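Local coordinates for TsrE (Streptomyces laurentii, PDB 7CWW), which probably acts as a cyclase in the biosynthesis of a thiopeptide antibiotic, at residues 4-15 with 52-63. Sequence-based numbering, arbitrary orientation.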
loop_
_atom_site.group_PDB
_atom_site.type_symbol
_atom_site.label_atom_id
_atom_site.label_comp_id
_atom_site.label_asym_id
_atom_site.label_seq_id
_atom_site.Cartn_x
_atom_site.Cartn_y
_atom_site.Cartn_z
ATOM N N SER A 4 31.198 -2.370 -1.297
ATOM C CA SER A 4 29.987 -2.933 -0.717
ATOM C C SER A 4 29.299 -3.820 -1.740
ATOM O O SER A 4 29.184 -3.457 -2.910
ATOM C CB SER A 4 29.035 -1.832 -0.256
ATOM O OG SER A 4 29.429 -1.331 1.007
ATOM N N GLU A 5 28.816 -4.969 -1.281
ATOM C CA GLU A 5 28.101 -5.920 -2.120
ATOM C C GLU A 5 26.642 -6.014 -1.700
ATOM O O GLU A 5 26.308 -6.007 -0.508
ATOM C CB GLU A 5 28.727 -7.309 -2.069
ATOM C CG GLU A 5 29.971 -7.463 -2.913
ATOM C CD GLU A 5 30.401 -8.907 -3.041
ATOM O OE1 GLU A 5 30.328 -9.636 -2.029
ATOM O OE2 GLU A 5 30.805 -9.317 -4.150
ATOM N N GLN A 6 25.781 -6.115 -2.704
ATOM C CA GLN A 6 24.352 -6.273 -2.476
ATOM C C GLN A 6 24.069 -7.663 -1.910
ATOM O O GLN A 6 24.484 -8.665 -2.498
ATOM C CB GLN A 6 23.611 -6.054 -3.791
ATOM C CG GLN A 6 22.139 -5.809 -3.649
ATOM C CD GLN A 6 21.819 -4.804 -2.572
ATOM O OE1 GLN A 6 21.271 -5.164 -1.531
ATOM N NE2 GLN A 6 22.144 -3.535 -2.816
ATOM N N LYS A 7 23.398 -7.732 -0.760
ATOM C CA LYS A 7 22.994 -9.003 -0.171
ATOM C C LYS A 7 21.475 -9.084 -0.116
ATOM O O LYS A 7 20.789 -8.064 -0.057
ATOM C CB LYS A 7 23.571 -9.193 1.250
ATOM C CG LYS A 7 25.023 -8.788 1.398
ATOM C CD LYS A 7 25.958 -9.752 0.681
ATOM C CE LYS A 7 27.406 -9.316 0.876
ATOM N NZ LYS A 7 28.368 -10.316 0.342
ATOM N N ASP A 8 20.957 -10.312 -0.107
ATOM C CA ASP A 8 19.520 -10.577 -0.191
ATOM C C ASP A 8 19.264 -11.930 0.453
ATOM O O ASP A 8 19.767 -12.951 -0.026
ATOM C CB ASP A 8 19.040 -10.551 -1.660
ATOM C CG ASP A 8 17.530 -10.807 -1.812
ATOM O OD1 ASP A 8 16.774 -10.682 -0.842
ATOM O OD2 ASP A 8 17.091 -11.131 -2.933
ATOM N N LEU A 9 18.496 -11.941 1.541
ATOM C CA LEU A 9 18.254 -13.151 2.318
ATOM C C LEU A 9 16.752 -13.312 2.468
ATOM O O LEU A 9 16.069 -12.346 2.811
ATOM C CB LEU A 9 18.928 -13.054 3.704
ATOM C CG LEU A 9 18.493 -14.035 4.790
ATOM C CD1 LEU A 9 18.728 -15.458 4.285
ATOM C CD2 LEU A 9 19.269 -13.806 6.079
ATOM N N THR A 10 16.233 -14.512 2.207
ATOM C CA THR A 10 14.806 -14.766 2.369
ATOM C C THR A 10 14.611 -15.875 3.394
ATOM O O THR A 10 15.347 -16.870 3.404
ATOM C CB THR A 10 14.103 -15.114 1.029
ATOM O OG1 THR A 10 14.683 -16.277 0.435
ATOM C CG2 THR A 10 14.199 -13.927 0.024
ATOM N N VAL A 11 13.642 -15.673 4.283
ATOM C CA VAL A 11 13.382 -16.577 5.393
ATOM C C VAL A 11 11.924 -16.988 5.321
ATOM O O VAL A 11 11.033 -16.174 5.604
ATOM C CB VAL A 11 13.692 -15.936 6.747
ATOM C CG1 VAL A 11 13.736 -17.036 7.832
ATOM C CG2 VAL A 11 14.998 -15.131 6.656
ATOM N N SER A 12 11.681 -18.248 4.951
ATOM C CA SER A 12 10.342 -18.739 4.619
ATOM C C SER A 12 9.720 -19.360 5.861
ATOM O O SER A 12 9.835 -20.560 6.113
ATOM C CB SER A 12 10.418 -19.730 3.463
ATOM O OG SER A 12 10.662 -19.031 2.250
ATOM N N VAL A 13 9.059 -18.523 6.653
ATOM C CA VAL A 13 8.385 -18.936 7.885
ATOM C C VAL A 13 7.056 -18.213 7.966
ATOM O O VAL A 13 6.829 -17.218 7.248
ATOM C CB VAL A 13 9.233 -18.620 9.134
ATOM C CG1 VAL A 13 10.549 -19.379 9.094
ATOM C CG2 VAL A 13 9.467 -17.109 9.234
ATOM N N PRO A 14 6.122 -18.696 8.813
ATOM C CA PRO A 14 4.806 -18.050 8.916
ATOM C C PRO A 14 4.888 -16.548 9.185
ATOM O O PRO A 14 5.891 -16.074 9.728
ATOM C CB PRO A 14 4.156 -18.786 10.098
ATOM C CG PRO A 14 4.780 -20.159 10.056
ATOM C CD PRO A 14 6.205 -19.908 9.669
ATOM N N TRP A 15 3.832 -15.802 8.821
ATOM C CA TRP A 15 3.841 -14.346 8.976
ATOM C C TRP A 15 4.168 -13.921 10.403
ATOM O O TRP A 15 4.917 -12.961 10.618
ATOM C CB TRP A 15 2.488 -13.751 8.574
ATOM C CG TRP A 15 2.045 -14.052 7.175
ATOM C CD1 TRP A 15 1.022 -14.890 6.800
ATOM C CD2 TRP A 15 2.577 -13.503 5.966
ATOM N NE1 TRP A 15 0.904 -14.908 5.429
ATOM C CE2 TRP A 15 1.838 -14.056 4.892
ATOM C CE3 TRP A 15 3.612 -12.601 5.681
ATOM C CZ2 TRP A 15 2.095 -13.729 3.554
ATOM C CZ3 TRP A 15 3.873 -12.277 4.348
ATOM C CH2 TRP A 15 3.113 -12.842 3.302
ATOM N N ARG A 52 4.114 -20.085 0.628
ATOM C CA ARG A 52 5.184 -20.044 1.624
ATOM C C ARG A 52 5.555 -18.580 1.832
ATOM O O ARG A 52 6.405 -18.027 1.114
ATOM C CB ARG A 52 6.385 -20.874 1.188
ATOM C CG ARG A 52 6.134 -22.394 1.256
ATOM C CD ARG A 52 5.959 -22.867 2.710
ATOM N NE ARG A 52 7.130 -22.530 3.517
ATOM C CZ ARG A 52 8.222 -23.289 3.584
ATOM N NH1 ARG A 52 8.286 -24.436 2.905
ATOM N NH2 ARG A 52 9.252 -22.905 4.325
ATOM N N PRO A 53 4.916 -17.909 2.782
ATOM C CA PRO A 53 5.311 -16.532 3.124
ATOM C C PRO A 53 6.790 -16.442 3.480
ATOM O O PRO A 53 7.370 -17.386 4.027
ATOM C CB PRO A 53 4.437 -16.209 4.344
ATOM C CG PRO A 53 3.278 -17.164 4.263
ATOM C CD PRO A 53 3.811 -18.414 3.616
ATOM N N PHE A 54 7.411 -15.294 3.182
ATOM C CA PHE A 54 8.797 -15.140 3.594
ATOM C C PHE A 54 9.125 -13.688 3.912
ATOM O O PHE A 54 8.519 -12.747 3.383
ATOM C CB PHE A 54 9.798 -15.699 2.554
ATOM C CG PHE A 54 9.774 -15.005 1.207
ATOM C CD1 PHE A 54 10.629 -13.939 0.936
ATOM C CD2 PHE A 54 8.955 -15.474 0.184
ATOM C CE1 PHE A 54 10.635 -13.315 -0.323
ATOM C CE2 PHE A 54 8.957 -14.868 -1.069
ATOM C CZ PHE A 54 9.802 -13.790 -1.327
ATOM N N LEU A 55 10.065 -13.539 4.842
ATOM C CA LEU A 55 10.701 -12.273 5.164
ATOM C C LEU A 55 11.953 -12.134 4.311
ATOM O O LEU A 55 12.787 -13.050 4.271
ATOM C CB LEU A 55 11.070 -12.230 6.647
ATOM C CG LEU A 55 11.859 -11.023 7.156
ATOM C CD1 LEU A 55 10.968 -9.770 7.103
ATOM C CD2 LEU A 55 12.372 -11.270 8.576
ATOM N N ARG A 56 12.066 -11.014 3.612
ATOM C CA ARG A 56 13.241 -10.702 2.800
ATOM C C ARG A 56 14.042 -9.618 3.503
ATOM O O ARG A 56 13.485 -8.584 3.885
ATOM C CB ARG A 56 12.853 -10.226 1.389
ATOM C CG ARG A 56 14.073 -9.849 0.514
ATOM C CD ARG A 56 13.700 -9.181 -0.814
ATOM N NE ARG A 56 12.733 -9.982 -1.577
ATOM C CZ ARG A 56 13.045 -11.067 -2.285
ATOM N NH1 ARG A 56 14.302 -11.503 -2.352
ATOM N NH2 ARG A 56 12.097 -11.724 -2.935
ATOM N N LEU A 57 15.349 -9.839 3.655
ATOM C CA LEU A 57 16.242 -8.828 4.213
ATOM C C LEU A 57 17.232 -8.431 3.133
ATOM O O LEU A 57 17.959 -9.278 2.607
ATOM C CB LEU A 57 16.958 -9.345 5.465
ATOM C CG LEU A 57 15.952 -9.762 6.551
ATOM C CD1 LEU A 57 16.581 -10.562 7.670
ATOM C CD2 LEU A 57 15.243 -8.528 7.114
ATOM N N ARG A 58 17.237 -7.156 2.776
ATOM C CA ARG A 58 18.096 -6.662 1.714
ATOM C C ARG A 58 19.017 -5.594 2.278
ATOM O O ARG A 58 18.563 -4.660 2.942
ATOM C CB ARG A 58 17.280 -6.109 0.549
ATOM C CG ARG A 58 18.094 -5.958 -0.699
ATOM C CD ARG A 58 17.223 -6.043 -1.913
ATOM N NE ARG A 58 17.934 -5.543 -3.073
ATOM C CZ ARG A 58 18.624 -6.313 -3.908
ATOM N NH1 ARG A 58 19.237 -5.771 -4.953
ATOM N NH2 ARG A 58 18.686 -7.622 -3.704
ATOM N N PHE A 59 20.309 -5.740 2.023
ATOM C CA PHE A 59 21.272 -4.846 2.632
ATOM C C PHE A 59 22.553 -4.914 1.821
ATOM O O PHE A 59 22.835 -5.917 1.162
ATOM C CB PHE A 59 21.538 -5.206 4.106
ATOM C CG PHE A 59 21.858 -6.669 4.343
ATOM C CD1 PHE A 59 20.847 -7.595 4.544
ATOM C CD2 PHE A 59 23.170 -7.110 4.385
ATOM C CE1 PHE A 59 21.143 -8.931 4.772
ATOM C CE2 PHE A 59 23.469 -8.443 4.607
ATOM C CZ PHE A 59 22.460 -9.355 4.802
ATOM N N ALA A 60 23.319 -3.833 1.870
ATOM C CA ALA A 60 24.605 -3.753 1.198
ATOM C C ALA A 60 25.705 -3.796 2.249
ATOM O O ALA A 60 25.712 -2.985 3.179
ATOM C CB ALA A 60 24.711 -2.476 0.360
ATOM N N SER A 61 26.629 -4.734 2.099
ATOM C CA SER A 61 27.667 -4.927 3.092
ATOM C C SER A 61 28.935 -5.391 2.404
ATOM O O SER A 61 28.888 -6.129 1.418
ATOM C CB SER A 61 27.244 -5.945 4.158
ATOM O OG SER A 61 28.346 -6.298 4.977
ATOM N N ARG A 62 30.065 -4.950 2.940
ATOM C CA ARG A 62 31.360 -5.450 2.508
ATOM C C ARG A 62 31.665 -6.840 3.057
ATOM O O ARG A 62 32.529 -7.533 2.510
ATOM C CB ARG A 62 32.447 -4.466 2.946
ATOM C CG ARG A 62 32.446 -4.210 4.451
ATOM C CD ARG A 62 31.782 -2.889 4.812
ATOM N NE ARG A 62 32.660 -1.745 4.582
ATOM C CZ ARG A 62 33.671 -1.403 5.377
ATOM N NH1 ARG A 62 33.943 -2.123 6.460
ATOM N NH2 ARG A 62 34.416 -0.342 5.087
ATOM N N SER A 63 30.961 -7.273 4.105
ATOM C CA SER A 63 31.357 -8.460 4.843
ATOM C C SER A 63 30.419 -9.620 4.547
ATOM O O SER A 63 29.193 -9.455 4.608
ATOM C CB SER A 63 31.377 -8.168 6.354
ATOM O OG SER A 63 31.342 -9.357 7.124
HETATM O O HOH W 1 8.888 -18.952 0.121
#
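Asp8 meets Arg56 over the middle of this antiparallel strand pair. The carboxylate OD1 accepts a hydrogen bond from Arg56 NH1 on its syn lone pair at 3.0 Å, close to the guanidinium plane, and Arg56 NH1 is also 2.9 Å from Asp8 OD2. Tyr90 OH hydrogen-bonds Asp8 OD2, while Glu47 forms a salt bridge with Arg56 NE and Gln91 O bonds Arg56 NH1, holding the buried guanidinium at several points; Thr10 CG2 lies over one of its faces, 3.4 Å from NH1. Arg58 NH2 makes a long ion pair with Asp8 OD2. Beneath these charges runs a regular backbone ladder from Glu5–Ser61 to Val11–Leu55. Strand 52-61 is the middle strand of a three-stranded antiparallel sheet of order 1-3-2, with 5-11 at its edge; the face bearing Leu9, Val11, Leu55 and Leu57 is buried against helices 15-35 and 65-78. Past Val11 the chains stay close: Arg52 NH2, also paired with Asp86, donates to Ser12 O from above its carbonyl plane (3.0 Å), and Trp15 takes Pro53 CB over its six-membered ring, 3.4 Å from the centroid. Lys7 CB packs tightly on the Phe59 face, a CH-pi contact. The loose side begins with exposed, poorly ordered Glu5 and Arg62; a bend at chi2 (-71°) helps carry Lys7 NZ to Glu5 OE1, 3.2 Å away.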